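Local atomic coordinates of Thiol:disulfide interchange protein DsbA (Pseudomonas aeruginosa, PDB entry 4ZL8), a protein that probably introduces disulfide bonds into other periplasmic proteins by passing on its own redox-active disulfide, using a thioredoxin fold. Residues I27-F33 against D57-L63; T46-W50 against L176-D180; V158-F164 against L182-E186. The protein carries 1 engineered substitution. The contacts are given in a common frame with arbitrary orientation. Residue numbers count along the deposited sequence, not the author numbering.

In the fold
All three contacts build the thioredoxin fold. Contact 1 pairs strands 27-33 and 58-64, the two parallel strands of a beta-alpha-beta unit, 58-64 being the edge strand of the sheet. The connecting helix, 38-52, begins within the redox-active Cys37-Cys40 motif, with Cys40 in its first turn; Phe33 of contact 1 touches this site. Contact 2 sets the same helix beside helix 172-188, and contact 3 packs that second helix on the hairpin of strands 155-158 and 162-165. The centres of contacts 1 and 3 lie about 10 Å apart. Between contacts, Val29 CG1 meets Trp50 CH2 at 3.9 Å, and Leu178 CD2 meets Phe164 CD2 at 3.6 Å.

Contact 1: residues I27-F33 against D57-L63; sequences IEVVELF and DVHFVRL
Leu63, Ile27 and Val29 lose the most surface where extended strands 27-33 and 58-63 run parallel, axes 4.6 Å apart at 18°. The register runs one for one from Ile27-Val58 (CA-CA 4.6 Å) to Leu32-Leu63 (4.8 Å). The odd residues of 27-33 make the backbone hydrogen bonds to 57-63: Ile27 N to Asp57 O (2.8 Å), His59 N to Ile27 O (2.9 Å), then alternately to Phe33 N on Leu63 O (3.1 Å); the even ones bond to Asn159, Val157 and Thr155. Leu63 (chi1 t, chi2 p) shares a face with Val30 and Leu32, its CB 3.8 Å from Val30 CG1, its CD2 3.9 Å from Leu32 CD2. On the other face, Ile27 (m, t) has CB 4.4 Å from Val58 CG2; Val29 (t) has CG2 3.8 Å from Val58 CG1 and CG1 3.8 Å from Phe60 CD1. Glu31 OE1 forms a salt bridge with Arg62 NE (3.0 Å), Arg62 NH2 also bridges to Glu44, and Arg62 CD lies 3.9 Å from the Phe33 ring centroid, over its face (CH-pi). In this thioredoxin beta-alpha-beta pair, backbone bonds set the register, apolar side chains fill much of both faces, and the one salt bridge across, Glu31-Arg62, meets a buried glutamate's charge.

Contact 2: residues T46-W50 against L176-D180; sequences TIVPW and LKLAD
Leu176 is the apolar centre, a side chain (chi1 m, chi2 t) pointing from helix 176-180 toward helix 46-50. Its CD1 meets Thr46 CG2 at 3.4 Å and Trp50 CB at 3.6 Å, while its CD2 comes 4.3 Å from Ile47 CG1. The segment axes come no nearer than 11.9 Å, at 36° between their N-to-C directions, but Leu176 bridges the gap, its CD2 4.2 Å from Ile47 CA; the closest CA pair, Ile47 and Leu176, is 7.3 Å apart. Trp50, with chi1 t and chi2 near 87°, lays its indole across the space so that one face receives Leu176, whose CB sits 4.0 Å from the centroid of the five-membered ring, 12° off its normal, a CH-pi contact. Ala179 CB touches Trp50 CZ2 at 3.7 Å, its small side chain leaving room for the six-membered ring. At the polar edge, Trp50 NE1 gives a hydrogen bond to Asp180 OD1 (chi1 m), 2.9 Å long and near the ring plane. Helix 46-50 is kinked: Pro49 has no backbone N-H to give, and Thr46 N also lacks a bond to the preceding turn. The far end of the indole, CH2, reaches Val29, and Phe164 touches Ala179, so both helices rest on the sheet. Two neighbouring helices on one side of a central sheet, one carrying the CxxC at its N-terminal end, are characteristic of the thioredoxin fold.

Contact 3: residues V158-F164 against L182-E186; sequences VNGKYRF and LIEKE
Three side chains from a tight hairpin converge on one carboxylate. Glu186 (chi1 m, chi2 m) of helix 182-186 accepts hydrogen bonds at OE2 from Asn159 ND2 (2.8 Å) and Lys161 NZ (2.7 Å), the latter also a salt bridge, and at OE1 from Tyr162 OH (2.7 Å). Asn159 and Gly160 take positive phi (50° and 69°) at the turn, and Lys161 and Tyr162 both face Val158 in a classic beta bulge. Strand 162-164 runs antiparallel to the helix (178°), their axes 11.5 Å apart. Leu182 (m, t) fills the space between: its CD2 lies 4.0 Å from the centroid of the Tyr162 ring, 11° off the normal, a CH-pi contact over the ring face, and its CD1 meets Phe164 CE1 at 3.6 Å. Val158 CG1 approaches Leu182 CB at 4.0 Å. Asn159 OD1 also accepts from Glu28 N, tying the turn to strand 27-33. The helix thus closes over the hairpin of the thioredoxin sheet with an apolar patch, while Glu186, buried, has its charge balanced by Lys161 and shared among three donors.

Contact 1: residues I27-F33 against D57-L63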
loop_
_atom_site.group_PDB
_atom_site.type_symbol
_atom_site.label_atom_id
_atom_site.label_comp_id
_atom_site.label_asym_id
_atom_site.label_seq_id
_atom_site.Cartn_x
_atom_site.Cartn_y
_atom_site.Cartn_z
ATOM N N ILE A 27 11.772 -9.070 -5.645
ATOM C CA ILE A 27 10.652 -8.837 -6.523
ATOM C C ILE A 27 9.598 -8.071 -5.744
ATOM O O ILE A 27 9.057 -8.570 -4.757
ATOM C CB ILE A 27 10.079 -10.147 -7.057
ATOM C CG1 ILE A 27 11.163 -10.930 -7.804
ATOM C CG2 ILE A 27 8.864 -9.872 -7.931
ATOM C CD1 ILE A 27 10.811 -12.380 -8.031
ATOM N N GLU A 28 9.357 -6.834 -6.150
ATOM C CA GLU A 28 8.438 -5.983 -5.409
ATOM C C GLU A 28 6.966 -6.285 -5.717
ATOM O O GLU A 28 6.607 -6.548 -6.856
ATOM C CB GLU A 28 8.734 -4.523 -5.746
ATOM C CG GLU A 28 8.209 -3.545 -4.703
ATOM C CD GLU A 28 8.363 -2.090 -5.119
ATOM O OE1 GLU A 28 8.106 -1.780 -6.300
ATOM O OE2 GLU A 28 8.775 -1.283 -4.260
ATOM N N VAL A 29 6.139 -6.210 -4.678
ATOM C CA VAL A 29 4.691 -6.204 -4.860
ATOM C C VAL A 29 4.143 -5.025 -4.082
ATOM O O VAL A 29 4.294 -4.975 -2.864
ATOM C CB VAL A 29 4.038 -7.483 -4.337
ATOM C CG1 VAL A 29 2.528 -7.418 -4.523
ATOM C CG2 VAL A 29 4.619 -8.715 -5.039
ATOM N N VAL A 30 3.557 -4.062 -4.785
ATOM C CA VAL A 30 2.974 -2.877 -4.156
ATOM C C VAL A 30 1.458 -2.922 -4.240
ATOM O O VAL A 30 0.906 -3.153 -5.314
ATOM C CB VAL A 30 3.448 -1.610 -4.889
ATOM C CG1 VAL A 30 2.781 -0.371 -4.285
ATOM C CG2 VAL A 30 4.960 -1.469 -4.833
ATOM N N GLU A 31 0.804 -2.737 -3.093
ATOM C CA GLU A 31 -0.624 -2.437 -3.095
ATOM C C GLU A 31 -0.776 -0.952 -2.818
ATOM O O GLU A 31 -0.440 -0.488 -1.725
ATOM C CB GLU A 31 -1.393 -3.233 -2.034
ATOM C CG GLU A 31 -2.889 -2.965 -2.146
ATOM C CD GLU A 31 -3.704 -3.235 -0.906
ATOM O OE1 GLU A 31 -3.177 -3.457 0.189
ATOM O OE2 GLU A 31 -4.956 -3.152 -1.033
ATOM N N LEU A 32 -1.242 -0.199 -3.810
ATOM C CA LEU A 32 -1.625 1.200 -3.569
ATOM C C LEU A 32 -3.021 1.203 -2.963
ATOM O O LEU A 32 -3.922 0.505 -3.458
ATOM C CB LEU A 32 -1.571 2.037 -4.845
ATOM C CG LEU A 32 -0.146 2.259 -5.399
ATOM C CD1 LEU A 32 0.101 1.275 -6.497
ATOM C CD2 LEU A 32 0.042 3.687 -5.911
ATOM N N PHE A 33 -3.177 1.957 -1.879
ATOM C CA PHE A 33 -4.413 1.874 -1.105
ATOM C C PHE A 33 -4.676 3.218 -0.429
ATOM O O PHE A 33 -3.842 4.106 -0.417
ATOM C CB PHE A 33 -4.310 0.759 -0.046
ATOM C CG PHE A 33 -3.624 1.196 1.195
ATOM C CD1 PHE A 33 -2.269 1.494 1.187
ATOM C CD2 PHE A 33 -4.317 1.324 2.381
ATOM C CE1 PHE A 33 -1.652 1.938 2.324
ATOM C CE2 PHE A 33 -3.690 1.774 3.518
ATOM C CZ PHE A 33 -2.362 2.055 3.490
ATOM N N ASP A 57 12.348 -13.917 -1.550
ATOM C CA ASP A 57 12.819 -12.992 -2.572
ATOM C C ASP A 57 11.753 -12.012 -3.020
ATOM O O ASP A 57 11.954 -11.307 -3.997
ATOM C CB ASP A 57 13.393 -13.735 -3.792
ATOM C CG ASP A 57 12.368 -14.622 -4.503
ATOM O OD1 ASP A 57 11.336 -14.958 -3.897
ATOM O OD2 ASP A 57 12.640 -15.025 -5.660
ATOM N N VAL A 58 10.627 -11.958 -2.304
ATOM C CA VAL A 58 9.560 -11.022 -2.628
ATOM C C VAL A 58 9.463 -9.992 -1.500
ATOM O O VAL A 58 9.568 -10.326 -0.334
ATOM C CB VAL A 58 8.233 -11.769 -2.781
ATOM C CG1 VAL A 58 7.084 -10.799 -2.980
ATOM C CG2 VAL A 58 8.325 -12.753 -3.941
ATOM N N HIS A 59 9.262 -8.734 -1.877
ATOM C CA HIS A 59 9.054 -7.648 -0.915
ATOM C C HIS A 59 7.692 -7.002 -1.150
ATOM O O HIS A 59 7.488 -6.302 -2.139
ATOM C CB HIS A 59 10.164 -6.616 -1.090
ATOM C CG HIS A 59 10.001 -5.371 -0.284
ATOM N ND1 HIS A 59 9.795 -5.376 1.079
ATOM C CD2 HIS A 59 10.076 -4.075 -0.651
ATOM C CE1 HIS A 59 9.709 -4.127 1.511
ATOM N NE2 HIS A 59 9.891 -3.321 0.481
ATOM N N PHE A 60 6.762 -7.284 -0.248
ATOM C CA PHE A 60 5.425 -6.722 -0.306
ATOM C C PHE A 60 5.398 -5.425 0.475
ATOM O O PHE A 60 5.862 -5.357 1.617
ATOM C CB PHE A 60 4.407 -7.690 0.294
ATOM C CG PHE A 60 3.028 -7.113 0.389
ATOM C CD1 PHE A 60 2.222 -7.038 -0.718
ATOM C CD2 PHE A 60 2.567 -6.622 1.589
ATOM C CE1 PHE A 60 0.953 -6.478 -0.623
ATOM C CE2 PHE A 60 1.317 -6.063 1.688
ATOM C CZ PHE A 60 0.525 -5.986 0.593
ATOM N N VAL A 61 4.807 -4.403 -0.130
ATOM C CA VAL A 61 4.622 -3.154 0.574
ATOM C C VAL A 61 3.324 -2.504 0.169
ATOM O O VAL A 61 2.836 -2.662 -0.937
ATOM C CB VAL A 61 5.763 -2.201 0.334
ATOM C CG1 VAL A 61 5.826 -1.842 -1.117
ATOM C CG2 VAL A 61 5.642 -0.966 1.222
ATOM N N ARG A 62 2.760 -1.790 1.129
ATOM C CA ARG A 62 1.652 -0.936 0.842
ATOM C C ARG A 62 2.170 0.457 0.611
ATOM O O ARG A 62 3.122 0.899 1.247
ATOM C CB ARG A 62 0.642 -0.903 1.976
ATOM C CG ARG A 62 -0.258 -2.117 2.001
ATOM C CD ARG A 62 -1.431 -1.908 2.935
ATOM N NE ARG A 62 -2.223 -3.127 2.986
ATOM C CZ ARG A 62 -1.889 -4.199 3.684
ATOM N NH1 ARG A 62 -0.801 -4.200 4.436
ATOM N NH2 ARG A 62 -2.676 -5.266 3.639
ATOM N N LEU A 63 1.526 1.149 -0.312
ATOM C CA LEU A 63 1.867 2.528 -0.617
ATOM C C LEU A 63 0.574 3.337 -0.601
ATOM O O LEU A 63 -0.359 3.011 -1.328
ATOM C CB LEU A 63 2.480 2.618 -2.010
ATOM C CG LEU A 63 3.104 3.970 -2.363
ATOM C CD1 LEU A 63 4.358 4.255 -1.542
ATOM C CD2 LEU A 63 3.396 3.959 -3.865
#

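Contact 2: residues T46-W50 against L176-D180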
loop_
_atom_site.group_PDB
_atom_site.type_symbol
_atom_site.label_atom_id
_atom_site.label_comp_id
_atom_site.label_asym_id
_atom_site.label_seq_id
_atom_site.Cartn_x
_atom_site.Cartn_y
_atom_site.Cartn_z
ATOM N N THR A 46 -8.405 -10.952 1.930
ATOM C CA THR A 46 -7.800 -11.726 0.844
ATOM C C THR A 46 -6.293 -11.464 0.765
ATOM O O THR A 46 -5.488 -12.402 0.754
ATOM C CB THR A 46 -8.482 -11.393 -0.492
ATOM O OG1 THR A 46 -9.873 -11.755 -0.412
ATOM C CG2 THR A 46 -7.854 -12.169 -1.639
ATOM N N ILE A 47 -5.901 -10.199 0.754
ATOM C CA ILE A 47 -4.509 -9.865 0.502
ATOM C C ILE A 47 -3.639 -10.047 1.757
ATOM O O ILE A 47 -2.477 -10.402 1.653
ATOM C CB ILE A 47 -4.355 -8.436 -0.109
ATOM C CG1 ILE A 47 -2.927 -8.260 -0.620
ATOM C CG2 ILE A 47 -4.742 -7.321 0.891
ATOM C CD1 ILE A 47 -2.730 -7.040 -1.449
ATOM N N VAL A 48 -4.189 -9.842 2.946
ATOM C CA VAL A 48 -3.372 -9.961 4.153
ATOM C C VAL A 48 -2.750 -11.354 4.320
ATOM O O VAL A 48 -1.524 -11.469 4.409
ATOM C CB VAL A 48 -4.136 -9.509 5.416
ATOM C CG1 VAL A 48 -3.356 -9.879 6.691
ATOM C CG2 VAL A 48 -4.378 -7.988 5.387
ATOM N N PRO A 49 -3.553 -12.421 4.365
ATOM C CA PRO A 49 -2.883 -13.704 4.599
ATOM C C PRO A 49 -1.934 -14.076 3.460
ATOM O O PRO A 49 -0.878 -14.682 3.685
ATOM C CB PRO A 49 -4.036 -14.710 4.706
ATOM C CG PRO A 49 -5.220 -14.035 4.069
ATOM C CD PRO A 49 -5.014 -12.552 4.213
ATOM N N TRP A 50 -2.288 -13.726 2.236
ATOM C CA TRP A 50 -1.412 -13.999 1.093
ATOM C C TRP A 50 -0.079 -13.282 1.247
ATOM O O TRP A 50 0.998 -13.856 1.005
ATOM C CB TRP A 50 -2.131 -13.547 -0.189
ATOM C CG TRP A 50 -1.311 -13.601 -1.467
ATOM C CD1 TRP A 50 -1.166 -14.671 -2.284
ATOM C CD2 TRP A 50 -0.578 -12.534 -2.071
ATOM N NE1 TRP A 50 -0.369 -14.350 -3.366
ATOM C CE2 TRP A 50 0.011 -13.041 -3.253
ATOM C CE3 TRP A 50 -0.357 -11.195 -1.727
ATOM C CZ2 TRP A 50 0.805 -12.252 -4.098
ATOM C CZ3 TRP A 50 0.429 -10.407 -2.571
ATOM C CH2 TRP A 50 0.996 -10.943 -3.744
ATOM N N LEU A 176 -4.653 -12.034 -6.807
ATOM C CA LEU A 176 -3.491 -12.666 -6.183
ATOM C C LEU A 176 -2.889 -13.732 -7.083
ATOM O O LEU A 176 -1.662 -13.889 -7.117
ATOM C CB LEU A 176 -3.903 -13.339 -4.880
ATOM C CG LEU A 176 -4.653 -12.571 -3.802
ATOM C CD1 LEU A 176 -4.872 -13.496 -2.596
ATOM C CD2 LEU A 176 -3.905 -11.339 -3.418
ATOM N N LYS A 177 -3.709 -14.482 -7.806
ATOM C CA LYS A 177 -3.160 -15.444 -8.760
ATOM C C LYS A 177 -2.359 -14.741 -9.832
ATOM O O LYS A 177 -1.308 -15.231 -10.259
ATOM C CB LYS A 177 -4.268 -16.263 -9.416
ATOM C CG LYS A 177 -4.986 -17.193 -8.509
ATOM C CD LYS A 177 -6.042 -17.993 -9.288
ATOM C CE LYS A 177 -6.818 -18.905 -8.376
ATOM N NZ LYS A 177 -7.914 -19.564 -9.124
ATOM N N LEU A 178 -2.848 -13.604 -10.307
ATOM C CA LEU A 178 -2.130 -12.835 -11.306
ATOM C C LEU A 178 -0.831 -12.299 -10.721
ATOM O O LEU A 178 0.230 -12.373 -11.366
ATOM C CB LEU A 178 -3.050 -11.734 -11.845
ATOM C CG LEU A 178 -2.393 -10.727 -12.783
ATOM C CD1 LEU A 178 -1.740 -11.366 -13.998
ATOM C CD2 LEU A 178 -3.439 -9.714 -13.226
ATOM N N ALA A 179 -0.868 -11.802 -9.491
ATOM C CA ALA A 179 0.366 -11.377 -8.831
ATOM C C ALA A 179 1.364 -12.534 -8.773
ATOM O O ALA A 179 2.543 -12.339 -9.072
ATOM C CB ALA A 179 0.097 -10.850 -7.433
ATOM N N ASP A 180 0.901 -13.708 -8.373
ATOM C CA ASP A 180 1.785 -14.863 -8.284
ATOM C C ASP A 180 2.428 -15.148 -9.643
ATOM O O ASP A 180 3.620 -15.445 -9.717
ATOM C CB ASP A 180 0.989 -16.098 -7.854
ATOM C CG ASP A 180 0.618 -16.091 -6.378
ATOM O OD1 ASP A 180 1.232 -15.341 -5.602
ATOM O OD2 ASP A 180 -0.296 -16.875 -6.009
#

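Contact 3: residues V158-F164 against L182-E186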
loop_
_atom_site.group_PDB
_atom_site.type_symbol
_atom_site.label_atom_id
_atom_site.label_comp_id
_atom_site.label_asym_id
_atom_site.label_seq_id
_atom_site.Cartn_x
_atom_site.Cartn_y
_atom_site.Cartn_z
ATOM N N VAL A 158 3.512 -4.922 -9.722
ATOM C CA VAL A 158 4.561 -5.910 -9.509
ATOM C C VAL A 158 5.853 -5.507 -10.191
ATOM O O VAL A 158 5.875 -5.191 -11.401
ATOM C CB VAL A 158 4.116 -7.312 -9.958
ATOM C CG1 VAL A 158 5.260 -8.302 -9.947
ATOM C CG2 VAL A 158 3.016 -7.814 -9.035
ATOM N N ASN A 159 6.909 -5.511 -9.375
ATOM C CA ASN A 159 8.291 -5.226 -9.753
ATOM C C ASN A 159 8.489 -3.951 -10.565
ATOM O O ASN A 159 9.376 -3.855 -11.407
ATOM C CB ASN A 159 8.943 -6.420 -10.459
ATOM C CG ASN A 159 10.321 -6.702 -9.940
ATOM O OD1 ASN A 159 10.660 -6.327 -8.816
ATOM N ND2 ASN A 159 11.138 -7.349 -10.765
ATOM N N GLY A 160 7.673 -2.950 -10.261
ATOM C CA GLY A 160 7.774 -1.656 -10.919
ATOM C C GLY A 160 7.373 -1.691 -12.386
ATOM O O GLY A 160 7.614 -0.743 -13.118
ATOM N N LYS A 161 6.757 -2.798 -12.803
ATOM C CA LYS A 161 6.601 -3.105 -14.222
ATOM C C LYS A 161 5.169 -3.411 -14.654
ATOM O O LYS A 161 4.842 -3.186 -15.818
ATOM C CB LYS A 161 7.472 -4.332 -14.590
ATOM C CG LYS A 161 8.953 -4.043 -14.685
ATOM C CD LYS A 161 9.734 -5.322 -14.974
ATOM C CE LYS A 161 11.204 -5.148 -14.642
ATOM N NZ LYS A 161 11.968 -6.422 -14.664
ATOM N N TYR A 162 4.364 -4.024 -13.790
ATOM C CA TYR A 162 3.058 -4.543 -14.206
ATOM C C TYR A 162 1.986 -3.968 -13.304
ATOM O O TYR A 162 2.073 -4.095 -12.076
ATOM C CB TYR A 162 3.011 -6.074 -14.116
ATOM C CG TYR A 162 4.174 -6.770 -14.752
ATOM C CD1 TYR A 162 4.310 -6.832 -16.126
ATOM C CD2 TYR A 162 5.149 -7.364 -13.965
ATOM C CE1 TYR A 162 5.394 -7.485 -16.708
ATOM C CE2 TYR A 162 6.222 -7.999 -14.528
ATOM C CZ TYR A 162 6.334 -8.053 -15.895
ATOM O OH TYR A 162 7.387 -8.695 -16.478
ATOM N N ARG A 163 0.960 -3.354 -13.900
ATOM C CA ARG A 163 -0.117 -2.736 -13.119
ATOM C C ARG A 163 -1.418 -3.460 -13.374
ATOM O O ARG A 163 -1.736 -3.782 -14.517
ATOM C CB ARG A 163 -0.247 -1.255 -13.472
ATOM C CG ARG A 163 -1.192 -0.477 -12.578
ATOM C CD ARG A 163 -1.427 0.947 -13.081
ATOM N NE ARG A 163 -2.125 0.964 -14.349
ATOM C CZ ARG A 163 -1.818 1.737 -15.384
ATOM N NH1 ARG A 163 -2.547 1.662 -16.472
ATOM N NH2 ARG A 163 -0.774 2.571 -15.354
ATOM N N PHE A 164 -2.175 -3.700 -12.311
ATOM C CA PHE A 164 -3.455 -4.402 -12.432
ATOM C C PHE A 164 -4.324 -4.094 -11.227
ATOM O O PHE A 164 -3.832 -3.617 -10.213
ATOM C CB PHE A 164 -3.265 -5.915 -12.621
ATOM C CG PHE A 164 -2.389 -6.582 -11.594
ATOM C CD1 PHE A 164 -1.007 -6.486 -11.685
ATOM C CD2 PHE A 164 -2.941 -7.350 -10.553
ATOM C CE1 PHE A 164 -0.186 -7.117 -10.765
ATOM C CE2 PHE A 164 -2.111 -7.998 -9.641
ATOM C CZ PHE A 164 -0.737 -7.866 -9.747
ATOM N N LEU A 182 2.970 -13.111 -12.141
ATOM C CA LEU A 182 3.927 -12.071 -12.499
ATOM C C LEU A 182 5.191 -12.149 -11.650
ATOM O O LEU A 182 6.301 -11.869 -12.122
ATOM C CB LEU A 182 3.264 -10.692 -12.430
ATOM C CG LEU A 182 2.170 -10.542 -13.484
ATOM C CD1 LEU A 182 1.356 -9.271 -13.157
ATOM C CD2 LEU A 182 2.690 -10.502 -14.898
ATOM N N ILE A 183 5.046 -12.560 -10.402
ATOM C CA ILE A 183 6.207 -12.831 -9.565
ATOM C C ILE A 183 7.055 -13.943 -10.186
ATOM O O ILE A 183 8.285 -13.800 -10.298
ATOM C CB ILE A 183 5.812 -13.198 -8.120
ATOM C CG1 ILE A 183 5.232 -11.975 -7.385
ATOM C CG2 ILE A 183 6.998 -13.749 -7.360
ATOM C CD1 ILE A 183 4.467 -12.340 -6.158
ATOM N N GLU A 184 6.439 -15.037 -10.624
ATOM C CA GLU A 184 7.192 -16.094 -11.291
ATOM C C GLU A 184 7.867 -15.599 -12.573
ATOM O O GLU A 184 8.985 -15.986 -12.879
ATOM C CB GLU A 184 6.295 -17.297 -11.602
ATOM C CG GLU A 184 5.769 -18.034 -10.363
ATOM C CD GLU A 184 6.806 -18.791 -9.579
ATOM O OE1 GLU A 184 7.971 -18.944 -10.015
ATOM O OE2 GLU A 184 6.447 -19.242 -8.474
ATOM N N LYS A 185 7.191 -14.739 -13.309
ATOM C CA LYS A 185 7.744 -14.176 -14.537
ATOM C C LYS A 185 9.053 -13.450 -14.209
ATOM O O LYS A 185 10.074 -13.622 -14.896
ATOM C CB LYS A 185 6.718 -13.230 -15.165
ATOM C CG LYS A 185 7.171 -12.591 -16.466
ATOM C CD LYS A 185 6.049 -11.758 -17.077
ATOM C CE LYS A 185 6.453 -11.037 -18.365
ATOM N NZ LYS A 185 6.601 -11.948 -19.530
ATOM N N GLU A 186 9.014 -12.649 -13.151
ATOM C CA GLU A 186 10.171 -11.866 -12.789
ATOM C C GLU A 186 11.271 -12.751 -12.189
ATOM O O GLU A 186 12.455 -12.486 -12.399
ATOM C CB GLU A 186 9.763 -10.755 -11.830
ATOM C CG GLU A 186 8.914 -9.676 -12.465
ATOM C CD GLU A 186 9.634 -9.027 -13.600
ATOM O OE1 GLU A 186 9.335 -9.332 -14.763
ATOM O OE2 GLU A 186 10.560 -8.247 -13.319
#